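Local coordinates for protein possible thiamine biosynthesis enzyme (Candida albicans, PDB 2X7Q) that is of unknown function but has the periplasmic binding protein fold of the SsuA/TauA family and may bind a small ligand, possibly linked to thiamine biosynthesis, at residues A[223-234]-A[259-270]. The protein carries 1 engineered substitution. Residues are numbered along the deposited sequence; the frame is centred on the assembly and turned at random.
Sequences IDAVNQGIQYYN and TKTVEFNSRIGK
Within the lobe built on the sheet of strands 17-21, 46-50, 69-73, 88-95 and 203-208 of this periplasmic-binding-protein fold, N227, I230 and Y233 of helix 216-235 meet the loop 259-270, which runs beside the end of strand 88-95, with backbone bonds N265 to Y94 and, just past the strand, E263 to K96. The N227 amide reaches the type I turn N265-I268. With CG anti to the backbone N (chi1 -175°), its ND2 lies 2.9 Å from I268 O. An N-H...O angle of 175° marks a straight bond, and I268 O lies almost in the N227 amide plane. A second bond, to S266 O, is strongly bent and weak. N265 OD1 accepts from R267 N across an Asx turn. Water 1 donates to both I268 O and D224 OD1, while D224 OD2 forms a salt bridge with K220.

Apolar branches meet alongside these bonds. I223 CG2 sits 3.6 Å from I268 CG1, and I230 sets CG2 3.5 Å from F264 CB and turns CD1 to I268 CG2. Further along, F264 and Y233 form an edge-to-face stack: F264 CE1 stands 3.4 Å above the plane of the Y233 ring, toward its rim, and the planes meet at 80°. Y233 OH lies beside V262 CG1 and is linked by water 2 to T259 O. Waters 3 and 4 join the N234 amide to F264 O and N, respectively.

The chemistry thus divides in two: buried isoleucines and aromatic rings make the apolar contact between helix and loop, whereas the N227 and N234 amides and the waters take up backbone groups of S266, I268 and F264.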
loop_
_atom_site.group_PDB
_atom_site.type_symbol
_atom_site.label_atom_id
_atom_site.label_comp_id
_atom_site.label_asym_id
_atom_site.label_seq_id
_atom_site.Cartn_x
_atom_site.Cartn_y
_atom_site.Cartn_z
ATOM N N ILE A 223 0.570 -15.167 -9.123
ATOM C CA ILE A 223 0.818 -13.922 -9.840
ATOM C C ILE A 223 0.150 -13.944 -11.210
ATOM O O ILE A 223 -0.443 -12.952 -11.636
ATOM C CB ILE A 223 2.326 -13.656 -10.005
ATOM C CG1 ILE A 223 2.992 -13.499 -8.636
ATOM C CG2 ILE A 223 2.557 -12.418 -10.852
ATOM C CD1 ILE A 223 4.475 -13.204 -8.707
ATOM N N ASP A 224 0.244 -15.079 -11.895
ATOM C CA ASP A 224 -0.399 -15.241 -13.195
ATOM C C ASP A 224 -1.915 -15.114 -13.066
ATOM O O ASP A 224 -2.573 -14.541 -13.930
ATOM C CB ASP A 224 -0.030 -16.588 -13.820
ATOM C CG ASP A 224 1.421 -16.653 -14.246
ATOM O OD1 ASP A 224 2.071 -15.591 -14.313
ATOM O OD2 ASP A 224 1.914 -17.764 -14.529
ATOM N N ALA A 225 -2.465 -15.648 -11.980
ATOM C CA ALA A 225 -3.898 -15.561 -11.725
ATOM C C ALA A 225 -4.298 -14.111 -11.472
ATOM O O ALA A 225 -5.351 -13.661 -11.920
ATOM C CB ALA A 225 -4.281 -16.435 -10.542
ATOM N N VAL A 226 -3.452 -13.387 -10.745
ATOM C CA VAL A 226 -3.675 -11.970 -10.489
ATOM C C VAL A 226 -3.633 -11.179 -11.792
ATOM O O VAL A 226 -4.387 -10.226 -11.970
ATOM C CB VAL A 226 -2.632 -11.403 -9.504
ATOM C CG1 VAL A 226 -2.781 -9.897 -9.375
ATOM C CG2 VAL A 226 -2.762 -12.078 -8.146
ATOM N N ASN A 227 -2.757 -11.588 -12.704
ATOM C CA ASN A 227 -2.653 -10.943 -14.008
ATOM C C ASN A 227 -3.968 -11.029 -14.772
ATOM O O ASN A 227 -4.384 -10.072 -15.422
ATOM C CB ASN A 227 -1.527 -11.574 -14.833
ATOM C CG ASN A 227 -1.297 -10.858 -16.150
ATOM O OD1 ASN A 227 -2.191 -10.771 -16.993
ATOM N ND2 ASN A 227 -0.090 -10.337 -16.333
ATOM N N GLN A 228 -4.617 -12.186 -14.693
ATOM C CA GLN A 228 -5.911 -12.386 -15.333
ATOM C C GLN A 228 -6.995 -11.613 -14.590
ATOM O O GLN A 228 -7.924 -11.091 -15.202
ATOM C CB GLN A 228 -6.263 -13.875 -15.385
ATOM C CG GLN A 228 -5.443 -14.677 -16.384
ATOM C CD GLN A 228 -5.896 -16.118 -16.490
ATOM O OE1 GLN A 228 -6.221 -16.752 -15.488
ATOM N NE2 GLN A 228 -5.914 -16.645 -17.710
ATOM N N GLY A 229 -6.870 -11.546 -13.268
ATOM C CA GLY A 229 -7.809 -10.800 -12.450
ATOM C C GLY A 229 -7.756 -9.319 -12.770
ATOM O O GLY A 229 -8.773 -8.627 -12.730
ATOM N N ILE A 230 -6.560 -8.837 -13.090
ATOM C CA ILE A 230 -6.366 -7.447 -13.477
ATOM C C ILE A 230 -6.984 -7.171 -14.845
ATOM O O ILE A 230 -7.627 -6.141 -15.046
ATOM C CB ILE A 230 -4.870 -7.078 -13.511
ATOM C CG1 ILE A 230 -4.288 -7.072 -12.096
ATOM C CG2 ILE A 230 -4.670 -5.727 -14.173
ATOM C CD1 ILE A 230 -2.819 -6.711 -12.040
ATOM N N GLN A 231 -6.784 -8.090 -15.782
ATOM C CA GLN A 231 -7.339 -7.941 -17.121
ATOM C C GLN A 231 -8.864 -7.919 -17.076
ATOM O O GLN A 231 -9.497 -7.109 -17.749
ATOM C CB GLN A 231 -6.847 -9.059 -18.045
ATOM C CG GLN A 231 -7.378 -8.963 -19.470
ATOM C CD GLN A 231 -6.879 -10.082 -20.363
ATOM O OE1 GLN A 231 -6.133 -10.956 -19.926
ATOM N NE2 GLN A 231 -7.291 -10.057 -21.624
ATOM N N TYR A 232 -9.450 -8.811 -16.283
ATOM C CA TYR A 232 -10.898 -8.849 -16.129
ATOM C C TYR A 232 -11.405 -7.512 -15.605
ATOM O O TYR A 232 -12.350 -6.944 -16.145
ATOM C CB TYR A 232 -11.317 -9.980 -15.186
ATOM C CG TYR A 232 -12.817 -10.182 -15.115
ATOM C CD1 TYR A 232 -13.599 -9.442 -14.237
ATOM C CD2 TYR A 232 -13.450 -11.109 -15.933
ATOM C CE1 TYR A 232 -14.972 -9.624 -14.176
ATOM C CE2 TYR A 232 -14.820 -11.298 -15.880
ATOM C CZ TYR A 232 -15.574 -10.553 -15.000
ATOM O OH TYR A 232 -16.933 -10.737 -14.946
ATOM N N TYR A 233 -10.768 -7.014 -14.551
ATOM C CA TYR A 233 -11.113 -5.716 -13.989
ATOM C C TYR A 233 -11.092 -4.641 -15.067
ATOM O O TYR A 233 -12.036 -3.867 -15.200
ATOM C CB TYR A 233 -10.145 -5.349 -12.862
ATOM C CG TYR A 233 -10.185 -3.885 -12.480
ATOM C CD1 TYR A 233 -11.098 -3.414 -11.546
ATOM C CD2 TYR A 233 -9.313 -2.972 -13.061
ATOM C CE1 TYR A 233 -11.141 -2.076 -11.201
ATOM C CE2 TYR A 233 -9.348 -1.634 -12.724
ATOM C CZ TYR A 233 -10.262 -1.192 -11.793
ATOM O OH TYR A 233 -10.300 0.137 -11.452
ATOM N N ASN A 234 -10.007 -4.602 -15.835
ATOM C CA ASN A 234 -9.854 -3.623 -16.903
ATOM C C ASN A 234 -10.975 -3.685 -17.932
ATOM O O ASN A 234 -11.344 -2.668 -18.518
ATOM C CB ASN A 234 -8.500 -3.799 -17.599
ATOM C CG ASN A 234 -7.347 -3.241 -16.789
ATOM O OD1 ASN A 234 -7.548 -2.511 -15.819
ATOM N ND2 ASN A 234 -6.126 -3.577 -17.190
ATOM N N THR A 259 -11.533 4.758 -10.489
ATOM C CA THR A 259 -11.183 3.862 -11.589
ATOM C C THR A 259 -10.464 4.594 -12.718
ATOM O O THR A 259 -9.783 3.974 -13.533
ATOM C CB THR A 259 -12.427 3.157 -12.173
ATOM O OG1 THR A 259 -13.276 4.122 -12.807
ATOM C CG2 THR A 259 -13.203 2.441 -11.078
ATOM N N LYS A 260 -10.624 5.913 -12.763
ATOM C CA LYS A 260 -10.029 6.718 -13.824
ATOM C C LYS A 260 -8.662 7.276 -13.429
ATOM O O LYS A 260 -8.083 8.089 -14.149
ATOM C CB LYS A 260 -10.968 7.860 -14.227
ATOM C CG LYS A 260 -12.271 7.403 -14.880
ATOM C CD LYS A 260 -12.963 8.545 -15.620
ATOM C CE LYS A 260 -13.525 9.592 -14.667
ATOM N NZ LYS A 260 -14.722 9.104 -13.928
ATOM N N THR A 261 -8.150 6.833 -12.285
ATOM C CA THR A 261 -6.843 7.274 -11.809
ATOM C C THR A 261 -5.904 6.094 -11.586
ATOM O O THR A 261 -4.683 6.252 -11.591
ATOM C CB THR A 261 -6.959 8.065 -10.487
ATOM O OG1 THR A 261 -7.402 7.191 -9.439
ATOM C CG2 THR A 261 -7.936 9.219 -10.637
ATOM N N VAL A 262 -6.480 4.912 -11.388
ATOM C CA VAL A 262 -5.692 3.723 -11.074
ATOM C C VAL A 262 -5.274 2.937 -12.311
ATOM O O VAL A 262 -6.036 2.816 -13.268
ATOM C CB VAL A 262 -6.450 2.781 -10.114
ATOM C CG1 VAL A 262 -7.762 2.330 -10.727
ATOM C CG2 VAL A 262 -5.588 1.587 -9.737
ATOM N N GLU A 263 -4.050 2.418 -12.283
ATOM C CA GLU A 263 -3.568 1.522 -13.328
ATOM C C GLU A 263 -2.858 0.323 -12.714
ATOM O O GLU A 263 -1.697 0.417 -12.319
ATOM C CB GLU A 263 -2.622 2.244 -14.290
ATOM C CG GLU A 263 -2.096 1.345 -15.404
ATOM C CD GLU A 263 -0.988 1.987 -16.213
ATOM O OE1 GLU A 263 -0.319 2.901 -15.691
ATOM O OE2 GLU A 263 -0.777 1.568 -17.370
ATOM N N PHE A 264 -3.558 -0.802 -12.634
ATOM C CA PHE A 264 -2.953 -2.033 -12.144
ATOM C C PHE A 264 -1.916 -2.534 -13.142
ATOM O O PHE A 264 -2.008 -2.256 -14.338
ATOM C CB PHE A 264 -4.026 -3.096 -11.902
ATOM C CG PHE A 264 -4.990 -2.743 -10.805
ATOM C CD1 PHE A 264 -6.220 -2.171 -11.097
ATOM C CD2 PHE A 264 -4.667 -2.983 -9.479
ATOM C CE1 PHE A 264 -7.108 -1.845 -10.086
ATOM C CE2 PHE A 264 -5.551 -2.660 -8.463
ATOM C CZ PHE A 264 -6.773 -2.091 -8.768
ATOM N N ASN A 265 -0.922 -3.265 -12.647
ATOM C CA ASN A 265 0.131 -3.795 -13.505
ATOM C C ASN A 265 -0.363 -4.966 -14.346
ATOM O O ASN A 265 -0.315 -6.114 -13.912
ATOM C CB ASN A 265 1.342 -4.218 -12.669
ATOM C CG ASN A 265 2.512 -4.670 -13.522
ATOM O OD1 ASN A 265 2.527 -4.467 -14.736
ATOM N ND2 ASN A 265 3.502 -5.287 -12.888
ATOM N N SER A 266 -0.835 -4.671 -15.554
ATOM C CA SER A 266 -1.343 -5.702 -16.450
ATOM C C SER A 266 -0.217 -6.608 -16.932
ATOM O O SER A 266 -0.463 -7.677 -17.489
ATOM C CB SER A 266 -2.049 -5.071 -17.648
ATOM O OG SER A 266 -1.145 -4.337 -18.449
ATOM N N ARG A 267 1.020 -6.177 -16.707
ATOM C CA ARG A 267 2.185 -6.933 -17.149
ATOM C C ARG A 267 2.795 -7.731 -16.000
ATOM O O ARG A 267 3.853 -8.341 -16.151
ATOM C CB ARG A 267 3.232 -5.992 -17.747
ATOM C CG ARG A 267 2.691 -5.038 -18.791
ATOM C CD ARG A 267 2.010 -5.781 -19.928
ATOM N NE ARG A 267 2.904 -6.744 -20.562
ATOM C CZ ARG A 267 2.557 -7.984 -20.889
ATOM N NH1 ARG A 267 1.328 -8.420 -20.644
ATOM N NH2 ARG A 267 3.438 -8.792 -21.461
ATOM N N ILE A 268 2.118 -7.730 -14.855
ATOM C CA ILE A 268 2.622 -8.419 -13.669
ATOM C C ILE A 268 2.906 -9.896 -13.956
ATOM O O ILE A 268 2.023 -10.640 -14.390
ATOM C CB ILE A 268 1.661 -8.274 -12.464
ATOM C CG1 ILE A 268 2.290 -8.862 -11.198
ATOM C CG2 ILE A 268 0.311 -8.916 -12.761
ATOM C CD1 ILE A 268 1.418 -8.724 -9.962
ATOM N N GLY A 269 4.151 -10.304 -13.733
ATOM C CA GLY A 269 4.562 -11.676 -13.970
ATOM C C GLY A 269 5.116 -11.896 -15.365
ATOM O O GLY A 269 5.810 -12.881 -15.617
ATOM N N LYS A 270 4.807 -10.977 -16.276
ATOM C CA LYS A 270 5.272 -11.079 -17.655
ATOM C C LYS A 270 6.603 -10.357 -17.842
ATOM O O LYS A 270 7.411 -10.732 -18.693
ATOM C CB LYS A 270 4.227 -10.515 -18.623
ATOM C CG LYS A 270 2.857 -11.167 -18.515
ATOM C CD LYS A 270 2.955 -12.684 -18.594
ATOM C CE LYS A 270 1.579 -13.337 -18.566
ATOM N NZ LYS A 270 1.659 -14.782 -18.210
HETATM O O HOH W 1 1.346 -13.143 -15.427
HETATM O O HOH W 2 -9.295 1.339 -13.825
HETATM O O HOH W 3 -3.925 -1.902 -16.305
HETATM O O HOH W 4 -5.868 -0.678 -14.545
#